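Local coordinates for protein tryparedoxin II (Crithidia fasciculata, PDB 1I5G) that probably acts as a thioredoxin-like dithiol-disulfide oxidoreductase, passing electrons from trypanothione to downstream acceptors, and is captured here with glutathionylspermidine bound, at residues V31-S36 against T102-K107; A45-L50 against K78-K83; D52-H57 against N62-L67. The protein carries 1 engineered substitution. All blocks are in the same frame, centred on the assembly; numbering follows the deposited sequence.

Contact 1: V31-S36 against T102-K107. With TS5 (glutathionylspermidine), chain C.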
loop_
_atom_site.group_PDB
_atom_site.type_symbol
_atom_site.label_atom_id
_atom_site.label_comp_id
_atom_site.label_asym_id
_atom_site.label_seq_id
_atom_site.Cartn_x
_atom_site.Cartn_y
_atom_site.Cartn_z
ATOM N N VAL A 31 4.221 1.434 6.943
ATOM C CA VAL A 31 3.626 1.741 5.649
ATOM C C VAL A 31 3.429 0.406 4.933
ATOM O O VAL A 31 4.388 -0.352 4.737
ATOM C CB VAL A 31 4.494 2.699 4.824
ATOM C CG1 VAL A 31 3.817 2.907 3.464
ATOM C CG2 VAL A 31 4.676 4.026 5.569
ATOM N N PHE A 32 2.181 0.162 4.565
ATOM C CA PHE A 32 1.828 -1.054 3.825
ATOM C C PHE A 32 1.669 -0.767 2.351
ATOM O O PHE A 32 0.800 -0.000 1.937
ATOM C CB PHE A 32 0.536 -1.697 4.364
ATOM C CG PHE A 32 0.695 -2.267 5.734
ATOM C CD1 PHE A 32 0.468 -1.470 6.839
ATOM C CD2 PHE A 32 1.107 -3.586 5.961
ATOM C CE1 PHE A 32 0.613 -1.960 8.124
ATOM C CE2 PHE A 32 1.267 -4.107 7.215
ATOM C CZ PHE A 32 1.025 -3.291 8.309
ATOM N N PHE A 33 2.488 -1.429 1.552
ATOM C CA PHE A 33 2.479 -1.324 0.107
ATOM C C PHE A 33 1.514 -2.382 -0.373
ATOM O O PHE A 33 1.694 -3.583 -0.184
ATOM C CB PHE A 33 3.879 -1.555 -0.413
ATOM C CG PHE A 33 4.848 -0.451 -0.118
ATOM C CD1 PHE A 33 5.507 -0.424 1.092
ATOM C CD2 PHE A 33 5.095 0.544 -1.043
ATOM C CE1 PHE A 33 6.394 0.591 1.356
ATOM C CE2 PHE A 33 5.999 1.577 -0.773
ATOM C CZ PHE A 33 6.640 1.573 0.442
ATOM N N TYR A 34 0.434 -1.938 -1.003
ATOM C CA TYR A 34 -0.669 -2.796 -1.407
ATOM C C TYR A 34 -0.658 -2.957 -2.915
ATOM O O TYR A 34 -1.010 -2.070 -3.690
ATOM C CB TYR A 34 -2.024 -2.177 -0.970
ATOM C CG TYR A 34 -3.265 -2.946 -1.398
ATOM C CD1 TYR A 34 -3.231 -4.323 -1.448
ATOM C CD2 TYR A 34 -4.456 -2.322 -1.762
ATOM C CE1 TYR A 34 -4.304 -5.048 -1.821
ATOM C CE2 TYR A 34 -5.536 -3.056 -2.142
ATOM C CZ TYR A 34 -5.477 -4.435 -2.177
ATOM O OH TYR A 34 -6.550 -5.220 -2.586
ATOM N N PHE A 35 -0.230 -4.126 -3.365
ATOM C CA PHE A 35 -0.161 -4.495 -4.778
ATOM C C PHE A 35 -1.496 -5.076 -5.179
ATOM O O PHE A 35 -1.928 -6.111 -4.628
ATOM C CB PHE A 35 0.990 -5.498 -4.968
ATOM C CG PHE A 35 2.348 -4.880 -4.667
ATOM C CD1 PHE A 35 2.803 -4.769 -3.371
ATOM C CD2 PHE A 35 3.170 -4.413 -5.689
ATOM C CE1 PHE A 35 4.042 -4.194 -3.105
ATOM C CE2 PHE A 35 4.381 -3.846 -5.429
ATOM C CZ PHE A 35 4.800 -3.746 -4.149
ATOM N N SER A 36 -2.165 -4.422 -6.123
ATOM C CA SER A 36 -3.527 -4.807 -6.480
ATOM C C SER A 36 -3.897 -4.204 -7.834
ATOM O O SER A 36 -3.177 -3.337 -8.345
ATOM C CB SER A 36 -4.443 -4.198 -5.408
ATOM O OG SER A 36 -5.755 -4.730 -5.418
ATOM N N THR A 102 9.699 -5.632 -7.950
ATOM C CA THR A 102 10.908 -6.432 -7.837
ATOM C C THR A 102 11.477 -6.419 -6.427
ATOM O O THR A 102 11.868 -7.446 -5.849
ATOM C CB THR A 102 11.908 -5.826 -8.802
ATOM O OG1 THR A 102 11.392 -6.046 -10.115
ATOM C CG2 THR A 102 13.269 -6.582 -8.767
ATOM N N GLY A 103 11.507 -5.241 -5.831
ATOM C CA GLY A 103 12.132 -5.089 -4.533
ATOM C C GLY A 103 11.484 -5.858 -3.406
ATOM O O GLY A 103 12.144 -6.258 -2.439
ATOM N N PHE A 104 10.179 -6.086 -3.468
ATOM C CA PHE A 104 9.466 -6.815 -2.428
ATOM C C PHE A 104 9.015 -8.190 -2.896
ATOM O O PHE A 104 8.115 -8.781 -2.290
ATOM C CB PHE A 104 8.217 -6.052 -1.988
ATOM C CG PHE A 104 8.478 -4.739 -1.302
ATOM C CD1 PHE A 104 9.521 -4.520 -0.419
ATOM C CD2 PHE A 104 7.643 -3.660 -1.515
ATOM C CE1 PHE A 104 9.723 -3.307 0.174
ATOM C CE2 PHE A 104 7.848 -2.433 -0.894
ATOM C CZ PHE A 104 8.889 -2.250 -0.050
ATOM N N ASP A 105 9.624 -8.658 -3.969
ATOM C CA ASP A 105 9.399 -10.037 -4.394
ATOM C C ASP A 105 7.950 -10.350 -4.694
ATOM O O ASP A 105 7.459 -11.450 -4.400
ATOM C CB ASP A 105 9.775 -11.031 -3.298
ATOM C CG ASP A 105 11.201 -10.908 -2.864
ATOM O OD1 ASP A 105 12.082 -10.612 -3.703
ATOM O OD2 ASP A 105 11.462 -11.122 -1.661
ATOM N N VAL A 106 7.267 -9.391 -5.300
ATOM C CA VAL A 106 5.839 -9.602 -5.491
ATOM C C VAL A 106 5.619 -10.362 -6.779
ATOM O O VAL A 106 5.962 -9.892 -7.868
ATOM C CB VAL A 106 5.108 -8.258 -5.569
ATOM C CG1 VAL A 106 3.618 -8.476 -5.748
ATOM C CG2 VAL A 106 5.352 -7.430 -4.329
ATOM N N LYS A 107 5.051 -11.552 -6.650
ATOM C CA LYS A 107 4.813 -12.381 -7.834
ATOM C C LYS A 107 3.337 -12.519 -8.166
ATOM O O LYS A 107 2.958 -12.859 -9.285
ATOM C CB LYS A 107 5.425 -13.775 -7.702
ATOM C CG LYS A 107 6.895 -13.759 -7.255
ATOM C CD LYS A 107 7.836 -13.358 -8.379
ATOM C CE LYS A 107 9.306 -13.498 -7.967
ATOM N NZ LYS A 107 10.178 -13.164 -9.129
HETATM N N1 TS5 C . -5.406 -17.204 -4.798
HETATM C CA1 TS5 C . -4.255 -16.275 -4.735
HETATM C C1 TS5 C . -4.566 -15.118 -3.823
HETATM O OE1 TS5 C . -3.630 -14.431 -3.354
HETATM O OE2 TS5 C . -5.770 -14.862 -3.570
HETATM C CB1 TS5 C . -3.842 -15.696 -6.089
HETATM C CG1 TS5 C . -4.847 -14.687 -6.631
HETATM C CD1 TS5 C . -4.619 -14.620 -8.115
HETATM O O1 TS5 C . -4.986 -15.544 -8.965
HETATM N N2 TS5 C . -4.030 -13.538 -8.619
HETATM C CA2 TS5 C . -3.483 -13.411 -9.935
HETATM C C2 TS5 C . -2.015 -13.056 -10.002
HETATM O O2 TS5 C . -1.465 -12.145 -9.184
HETATM C CB2 TS5 C . -4.216 -12.254 -10.616
HETATM S SG2 TS5 C . -6.016 -12.233 -10.418
HETATM N N3 TS5 C . -1.435 -13.738 -11.007
HETATM C CA3 TS5 C . -0.085 -13.375 -11.385
HETATM C C3 TS5 C . 0.897 -14.503 -11.199
HETATM O O3 TS5 C . 0.699 -15.265 -10.151
HETATM N "N1'" TS5 C . 1.922 -14.796 -11.987
HETATM C "C1'" TS5 C . 3.036 -15.566 -11.490
HETATM C "C2'" TS5 C . 3.084 -16.818 -12.348
HETATM N "N2'" TS5 C . 4.387 -18.902 -12.767
HETATM C "C3'" TS5 C . 4.372 -17.604 -12.100
HETATM C "C4'" TS5 C . 5.588 -19.694 -12.536
HETATM C "C5'" TS5 C . 5.866 -20.764 -13.596
HETATM C "C6'" TS5 C . 7.219 -21.457 -13.435
HETATM C "C7'" TS5 C . 7.254 -22.862 -14.029
HETATM N "N3'" TS5 C . 8.534 -23.560 -13.976
#
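Phe33 and Phe35 on strand 31-36 look toward Phe104 and Val106 just beyond the end of a helix, the backbones being 9.2 Å apart between Phe33 CA and Phe104 CA and 7.9 Å between Phe35 CA and Val106 CA. No hydrogen bond crosses, so four buried apolar side chains carry the contact. Val106 sets one methyl squarely over the Phe35 ring, CG2 standing 3.6 Å from the centroid of that ring and only 6° off its normal, a clear CH-pi contact. With CG1 anti to the backbone N (chi1 -179°), CG2 is the branch left for the middle of the ring, while CG1 lies nearer Phe35 CB and CG. The Phe104 ring works between the two strand phenylalanines. Its CE2 comes over one face of Phe33, toward the rim, 3.7 Å from Phe33 CD1, and the two planes are inclined at 55°. The adjacent carbon, Phe104 CD2, is 3.9 Å from Phe35 CZ, which lies at the edge of the Phe104 ring, in its plane. The turn that delivers these residues is a Schellman motif: Asp105, with positive phi, is the C-prime residue; Val106 N bonds back to Thr101 O and Asp105 N to Thr102 O. Next along, Lys107 O comes to 3.3 Å from C3 of glutathionylspermidine. The exit of helix 94-103 thus packs on one face of the central sheet of a thioredoxin fold and leads into the loop Lys107 to Pro110 that lines the glutathionylspermidine pocket, Pro110 being consistent with the cis-proline of thioredoxin-like proteins.

Contact 2: A45-L50 against K78-K83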
loop_
_atom_site.group_PDB
_atom_site.type_symbol
_atom_site.label_atom_id
_atom_site.label_comp_id
_atom_site.label_asym_id
_atom_site.label_seq_id
_atom_site.Cartn_x
_atom_site.Cartn_y
_atom_site.Cartn_z
ATOM N N ALA A 45 -11.738 -8.366 -4.410
ATOM C CA ALA A 45 -12.478 -8.913 -3.277
ATOM C C ALA A 45 -11.765 -8.703 -1.956
ATOM O O ALA A 45 -12.349 -8.736 -0.880
ATOM C CB ALA A 45 -12.665 -10.383 -3.521
ATOM N N PHE A 46 -10.452 -8.497 -1.983
ATOM C CA PHE A 46 -9.704 -8.239 -0.746
ATOM C C PHE A 46 -9.758 -6.765 -0.349
ATOM O O PHE A 46 -9.742 -6.448 0.842
ATOM C CB PHE A 46 -8.229 -8.686 -0.831
ATOM C CG PHE A 46 -7.367 -8.255 0.330
ATOM C CD1 PHE A 46 -7.550 -8.808 1.601
ATOM C CD2 PHE A 46 -6.350 -7.315 0.205
ATOM C CE1 PHE A 46 -6.768 -8.425 2.678
ATOM C CE2 PHE A 46 -5.579 -6.936 1.270
ATOM C CZ PHE A 46 -5.783 -7.487 2.521
ATOM N N THR A 47 -9.811 -5.862 -1.321
ATOM C CA THR A 47 -9.841 -4.424 -1.063
ATOM C C THR A 47 -10.847 -3.972 0.008
ATOM O O THR A 47 -10.484 -3.225 0.914
ATOM C CB THR A 47 -9.997 -3.668 -2.393
ATOM O OG1 THR A 47 -8.738 -3.783 -3.101
ATOM C CG2 THR A 47 -10.269 -2.167 -2.192
ATOM N N PRO A 48 -12.120 -4.351 -0.061
ATOM C CA PRO A 48 -13.062 -3.928 0.982
ATOM C C PRO A 48 -12.702 -4.378 2.396
ATOM O O PRO A 48 -12.962 -3.631 3.339
ATOM C CB PRO A 48 -14.402 -4.540 0.526
ATOM C CG PRO A 48 -14.093 -5.502 -0.559
ATOM C CD PRO A 48 -12.756 -5.158 -1.116
ATOM N N GLN A 49 -12.123 -5.566 2.533
ATOM C CA GLN A 49 -11.653 -6.066 3.812
ATOM C C GLN A 49 -10.542 -5.166 4.312
ATOM O O GLN A 49 -10.465 -4.894 5.513
ATOM C CB GLN A 49 -11.080 -7.472 3.735
ATOM C CG GLN A 49 -12.161 -8.501 3.340
ATOM C CD GLN A 49 -11.525 -9.806 2.891
ATOM O OE1 GLN A 49 -10.647 -9.775 2.037
ATOM N NE2 GLN A 49 -11.926 -10.952 3.435
ATOM N N LEU A 50 -9.653 -4.702 3.439
ATOM C CA LEU A 50 -8.564 -3.807 3.794
ATOM C C LEU A 50 -9.123 -2.417 4.114
ATOM O O LEU A 50 -8.643 -1.765 5.031
ATOM C CB LEU A 50 -7.495 -3.810 2.721
ATOM C CG LEU A 50 -6.272 -2.941 3.045
ATOM C CD1 LEU A 50 -5.592 -3.342 4.343
ATOM C CD2 LEU A 50 -5.308 -2.972 1.862
ATOM N N LYS A 78 -7.674 5.107 -12.171
ATOM C CA LYS A 78 -8.456 6.197 -11.607
ATOM C C LYS A 78 -9.708 5.689 -10.923
ATOM O O LYS A 78 -9.980 6.076 -9.799
ATOM C CB LYS A 78 -8.847 7.157 -12.732
ATOM C CG LYS A 78 -9.483 8.444 -12.222
ATOM C CD LYS A 78 -9.804 9.476 -13.317
ATOM C CE LYS A 78 -10.778 10.570 -12.801
ATOM N NZ LYS A 78 -11.132 11.583 -13.846
ATOM N N ASP A 79 -10.469 4.827 -11.590
ATOM C CA ASP A 79 -11.703 4.310 -11.022
ATOM C C ASP A 79 -11.492 3.407 -9.812
ATOM O O ASP A 79 -12.277 3.446 -8.859
ATOM C CB ASP A 79 -12.469 3.521 -12.104
ATOM C CG ASP A 79 -12.958 4.379 -13.270
ATOM O OD1 ASP A 79 -13.029 5.611 -13.131
ATOM O OD2 ASP A 79 -13.266 3.802 -14.335
ATOM N N TYR A 80 -10.441 2.585 -9.813
ATOM C CA TYR A 80 -10.199 1.652 -8.738
ATOM C C TYR A 80 -9.653 2.403 -7.522
ATOM O O TYR A 80 -10.116 2.188 -6.420
ATOM C CB TYR A 80 -9.167 0.648 -9.268
ATOM C CG TYR A 80 -8.908 -0.539 -8.350
ATOM C CD1 TYR A 80 -9.938 -1.172 -7.663
ATOM C CD2 TYR A 80 -7.627 -1.035 -8.184
ATOM C CE1 TYR A 80 -9.714 -2.265 -6.827
ATOM C CE2 TYR A 80 -7.395 -2.126 -7.350
ATOM C CZ TYR A 80 -8.449 -2.734 -6.671
ATOM O OH TYR A 80 -8.254 -3.820 -5.846
ATOM N N TYR A 81 -8.674 3.284 -7.722
ATOM C CA TYR A 81 -8.129 4.058 -6.617
ATOM C C TYR A 81 -9.181 4.971 -6.010
ATOM O O TYR A 81 -9.166 5.173 -4.810
ATOM C CB TYR A 81 -6.883 4.841 -7.047
ATOM C CG TYR A 81 -6.341 5.697 -5.931
ATOM C CD1 TYR A 81 -6.056 5.177 -4.666
ATOM C CD2 TYR A 81 -6.123 7.055 -6.107
ATOM C CE1 TYR A 81 -5.584 6.004 -3.657
ATOM C CE2 TYR A 81 -5.650 7.874 -5.097
ATOM C CZ TYR A 81 -5.381 7.348 -3.854
ATOM O OH TYR A 81 -4.913 8.185 -2.879
ATOM N N ALA A 82 -10.099 5.517 -6.804
ATOM C CA ALA A 82 -11.185 6.326 -6.239
ATOM C C ALA A 82 -12.032 5.586 -5.215
ATOM O O ALA A 82 -12.683 6.256 -4.393
ATOM C CB ALA A 82 -12.088 6.843 -7.370
ATOM N N LYS A 83 -12.049 4.251 -5.180
ATOM C CA LYS A 83 -12.780 3.465 -4.176
ATOM C C LYS A 83 -12.033 3.397 -2.859
ATOM O O LYS A 83 -12.585 2.898 -1.886
ATOM C CB LYS A 83 -12.996 2.031 -4.655
ATOM C CG LYS A 83 -13.765 1.974 -5.970
ATOM C CD LYS A 83 -13.969 0.593 -6.587
ATOM C CE LYS A 83 -14.857 0.588 -7.850
ATOM N NZ LYS A 83 -15.019 -0.823 -8.358
#
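Thr47 and Tyr80 reach for each other from opposite directions, a short side chain from helix 41-57 and a long one from helix 74-81, and meet through their hydroxyls. Thr47 OG1 and Tyr80 OH are 2.8 Å apart and hydrogen-bonded, and either could be the donor. The angle at Tyr80 OH between CZ and Thr47 OG1 is about 123°, close to what a phenolic oxygen favours. Thr47 OG1 nevertheless stands well off the plane of the tyrosine ring, so the threonine comes neither over the face nor at the edge but obliquely past the phenol end, 3.7 Å from Tyr80 CZ. On the threonine, OG1 lies anti to the carbonyl carbon (chi1 -72°), which turns the hydroxyl to the facing helix while the methyl CG2 takes the place opposite the backbone N. The tyrosine leaves its helix at a slant, and it is the length of the ring, with CG anti to the backbone N (chi1 -172°), that spans the gap.

Both hydroxyls are buried and both have further partners on the strand beneath: Thr47 OG1 bonds with Tyr34 OH and Tyr80 OH with Ser36 OG. Thr47 OG1 also pairs with the carbonyl O of Ser43, one turn back in its own helix, so three partners, Tyr80 OH, Tyr34 OH and Ser43 O, surround this one hydroxyl. Thr47 comes just before Pro48, where the helix is kinked. Both helices reach Tyr34 and Ser36 of strand 30-36, so they lie over the same face of the sheet, bridged by one polar link, with Leu50 resting on Tyr34 and Val65, and Tyr81 on Leu67 of strand 63-69.

Contact 3: D52-H57 against N62-L67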
loop_
_atom_site.group_PDB
_atom_site.type_symbol
_atom_site.label_atom_id
_atom_site.label_comp_id
_atom_site.label_asym_id
_atom_site.label_seq_id
_atom_site.Cartn_x
_atom_site.Cartn_y
_atom_site.Cartn_z
ATOM N N ASP A 52 -12.073 -1.789 5.547
ATOM C CA ASP A 52 -12.648 -1.870 6.887
ATOM C C ASP A 52 -11.509 -1.870 7.895
ATOM O O ASP A 52 -11.542 -1.228 8.959
ATOM C CB ASP A 52 -13.524 -3.120 7.048
ATOM C CG ASP A 52 -14.840 -3.073 6.260
ATOM O OD1 ASP A 52 -15.243 -1.978 5.805
ATOM O OD2 ASP A 52 -15.457 -4.152 6.123
ATOM N N PHE A 53 -10.411 -2.587 7.638
ATOM C CA PHE A 53 -9.252 -2.679 8.515
ATOM C C PHE A 53 -8.597 -1.313 8.707
ATOM O O PHE A 53 -8.234 -0.935 9.824
ATOM C CB PHE A 53 -8.234 -3.667 7.933
ATOM C CG PHE A 53 -7.164 -4.048 8.910
ATOM C CD1 PHE A 53 -6.004 -3.294 9.029
ATOM C CD2 PHE A 53 -7.306 -5.160 9.727
ATOM C CE1 PHE A 53 -5.035 -3.639 9.918
ATOM C CE2 PHE A 53 -6.339 -5.519 10.630
ATOM C CZ PHE A 53 -5.197 -4.741 10.724
ATOM N N TYR A 54 -8.451 -0.597 7.605
ATOM C CA TYR A 54 -7.877 0.737 7.612
ATOM C C TYR A 54 -8.741 1.711 8.428
ATOM O O TYR A 54 -8.229 2.478 9.225
ATOM C CB TYR A 54 -7.760 1.250 6.208
ATOM C CG TYR A 54 -7.072 2.548 5.964
ATOM C CD1 TYR A 54 -5.692 2.649 5.869
ATOM C CD2 TYR A 54 -7.804 3.705 5.814
ATOM C CE1 TYR A 54 -5.040 3.811 5.624
ATOM C CE2 TYR A 54 -7.158 4.908 5.558
ATOM C CZ TYR A 54 -5.763 4.967 5.470
ATOM O OH TYR A 54 -5.154 6.177 5.196
ATOM N N LYS A 55 -10.058 1.676 8.226
ATOM C CA LYS A 55 -10.905 2.591 8.989
ATOM C C LYS A 55 -10.818 2.256 10.464
ATOM O O LYS A 55 -10.768 3.127 11.325
ATOM C CB LYS A 55 -12.342 2.494 8.484
ATOM C CG LYS A 55 -12.490 3.000 7.066
ATOM C CD LYS A 55 -13.930 2.848 6.574
ATOM C CE LYS A 55 -14.175 3.225 5.131
ATOM N NZ LYS A 55 -15.524 2.771 4.657
ATOM N N ALA A 56 -10.779 0.982 10.816
ATOM C CA ALA A 56 -10.728 0.594 12.212
ATOM C C ALA A 56 -9.428 0.921 12.918
ATOM O O ALA A 56 -9.396 1.335 14.080
ATOM C CB ALA A 56 -11.026 -0.894 12.339
ATOM N N HIS A 57 -8.308 0.733 12.214
ATOM C CA HIS A 57 -6.989 0.659 12.832
ATOM C C HIS A 57 -5.900 1.624 12.361
ATOM O O HIS A 57 -4.880 1.694 13.041
ATOM C CB HIS A 57 -6.459 -0.774 12.680
ATOM C CG HIS A 57 -7.392 -1.840 13.168
ATOM N ND1 HIS A 57 -7.821 -1.892 14.476
ATOM C CD2 HIS A 57 -7.955 -2.896 12.533
ATOM C CE1 HIS A 57 -8.626 -2.933 14.606
ATOM N NE2 HIS A 57 -8.726 -3.570 13.449
ATOM N N ASN A 62 -1.235 3.279 13.924
ATOM C CA ASN A 62 -0.243 4.147 13.291
ATOM C C ASN A 62 0.380 3.604 12.009
ATOM O O ASN A 62 1.583 3.453 11.887
ATOM C CB ASN A 62 0.843 4.553 14.305
ATOM C CG ASN A 62 1.603 5.775 13.872
ATOM O OD1 ASN A 62 0.986 6.687 13.296
ATOM N ND2 ASN A 62 2.901 5.806 14.131
ATOM N N PHE A 63 -0.526 3.336 11.073
ATOM C CA PHE A 63 -0.058 2.845 9.784
ATOM C C PHE A 63 -0.721 3.598 8.641
ATOM O O PHE A 63 -1.746 4.281 8.820
ATOM C CB PHE A 63 -0.191 1.316 9.614
ATOM C CG PHE A 63 -1.578 0.793 9.530
ATOM C CD1 PHE A 63 -2.299 0.742 8.379
ATOM C CD2 PHE A 63 -2.203 0.313 10.673
ATOM C CE1 PHE A 63 -3.598 0.233 8.356
ATOM C CE2 PHE A 63 -3.504 -0.204 10.664
ATOM C CZ PHE A 63 -4.215 -0.234 9.494
ATOM N N GLU A 64 -0.137 3.472 7.457
ATOM C CA GLU A 64 -0.661 4.012 6.206
ATOM C C GLU A 64 -0.693 2.882 5.167
ATOM O O GLU A 64 0.077 1.936 5.295
ATOM C CB GLU A 64 0.204 5.173 5.716
ATOM C CG GLU A 64 -0.360 5.960 4.543
ATOM C CD GLU A 64 -1.779 6.373 4.809
ATOM O OE1 GLU A 64 -1.933 7.446 5.449
ATOM O OE2 GLU A 64 -2.711 5.682 4.431
ATOM N N VAL A 65 -1.547 2.978 4.158
ATOM C CA VAL A 65 -1.566 2.039 3.048
ATOM C C VAL A 65 -1.277 2.838 1.794
ATOM O O VAL A 65 -1.761 3.958 1.615
ATOM C CB VAL A 65 -2.898 1.263 2.965
ATOM C CG1 VAL A 65 -3.053 0.476 1.691
ATOM C CG2 VAL A 65 -3.149 0.419 4.221
ATOM N N MET A 66 -0.476 2.253 0.897
ATOM C CA MET A 66 -0.178 2.849 -0.387
ATOM C C MET A 66 -0.438 1.863 -1.508
ATOM O O MET A 66 0.228 0.833 -1.587
ATOM C CB MET A 66 1.246 3.326 -0.478
ATOM C CG MET A 66 1.378 4.260 -1.677
ATOM S SD MET A 66 3.078 4.783 -1.882
ATOM C CE MET A 66 3.130 5.997 -0.358
ATOM N N LEU A 67 -1.364 2.189 -2.390
ATOM C CA LEU A 67 -1.632 1.366 -3.560
ATOM C C LEU A 67 -0.468 1.431 -4.530
ATOM O O LEU A 67 -0.073 2.533 -4.926
ATOM C CB LEU A 67 -2.868 1.918 -4.294
ATOM C CG LEU A 67 -3.228 1.240 -5.614
ATOM C CD1 LEU A 67 -3.557 -0.230 -5.382
ATOM C CD2 LEU A 67 -4.340 1.946 -6.338
#
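Tyr54 and Glu64 form the polar end of a densely filled seam between helix 52-57 and strand 63-67, whose axes run nearly antiparallel (154°) with a closest approach of 9.6 Å. Tyr54 OH donates to Glu64 OE2 over 2.6 Å, using the syn lone pair of that oxygen. Glu64 OE2 is also met on its anti side by the backbone N of Val65 at 3.0 Å, so two donors fix the carboxylate and would probably favour its ionised form. The glutamate starts away from the helix and bends back at chi2 (51°) to present this oxygen.

Nearer the helix end of the ring, Tyr54 CD1 rests 3.8 Å from Val65 CG2. Phe53, His57 and Phe63 make up the rest of the close-packed part. Phe63 has CG between the backbone N and the carbonyl carbon (chi1 68°), which swings the ring toward the helix. There Phe63 CZ meets the edge of the Phe53 ring, 3.5 Å from Phe53 CE1, and Phe63 CE2 touches His57 CB at 3.6 Å. Within the helix, His57 CD2 covers the centre of one face of Phe53, while His57 NE2 bonds to Pro135 O. A phenylalanine in place of Tyr54 would probably leave Glu64 OE2, a buried acceptor, without its helix partner and its carboxylate freer to turn.

The solvent side is looser: Lys55 points away from the strand, exposed Asp52 and Ala56 do not touch it, and Tyr54 and Asn62 are only partly buried. The contact joins helix and second strand of a beta-alpha-beta unit, in which helix 41-57 connects strand 30-36 to its parallel neighbour 63-69; Trp86 meets Tyr54 edge-to-face, and Leu87 of strand 87-88 flanks Glu64.

How the contacts relate
The three contacts lie within one thioredoxin-like domain and meet at its central sheet. Contacts 1 and 2, and likewise 1 and 3, have centres about 16 Å apart; contacts 2 and 3, which share helix 41-57, are about 12 Å apart. Along the chain, contact 1 brackets contact 2, which in turn brackets contact 3. Strands 30-36 and 63-69 pair directly, with Phe32 O and Tyr34 N bonded to Met66. Contact 1 packs on one face of strand 30-36, while Tyr34 and Ser36 carry hydroxyls to contact 2 on the other. Helices thus pack against both faces of the sheet, with the glutathionylspermidine pocket beyond the C-terminal end of strand 30-36.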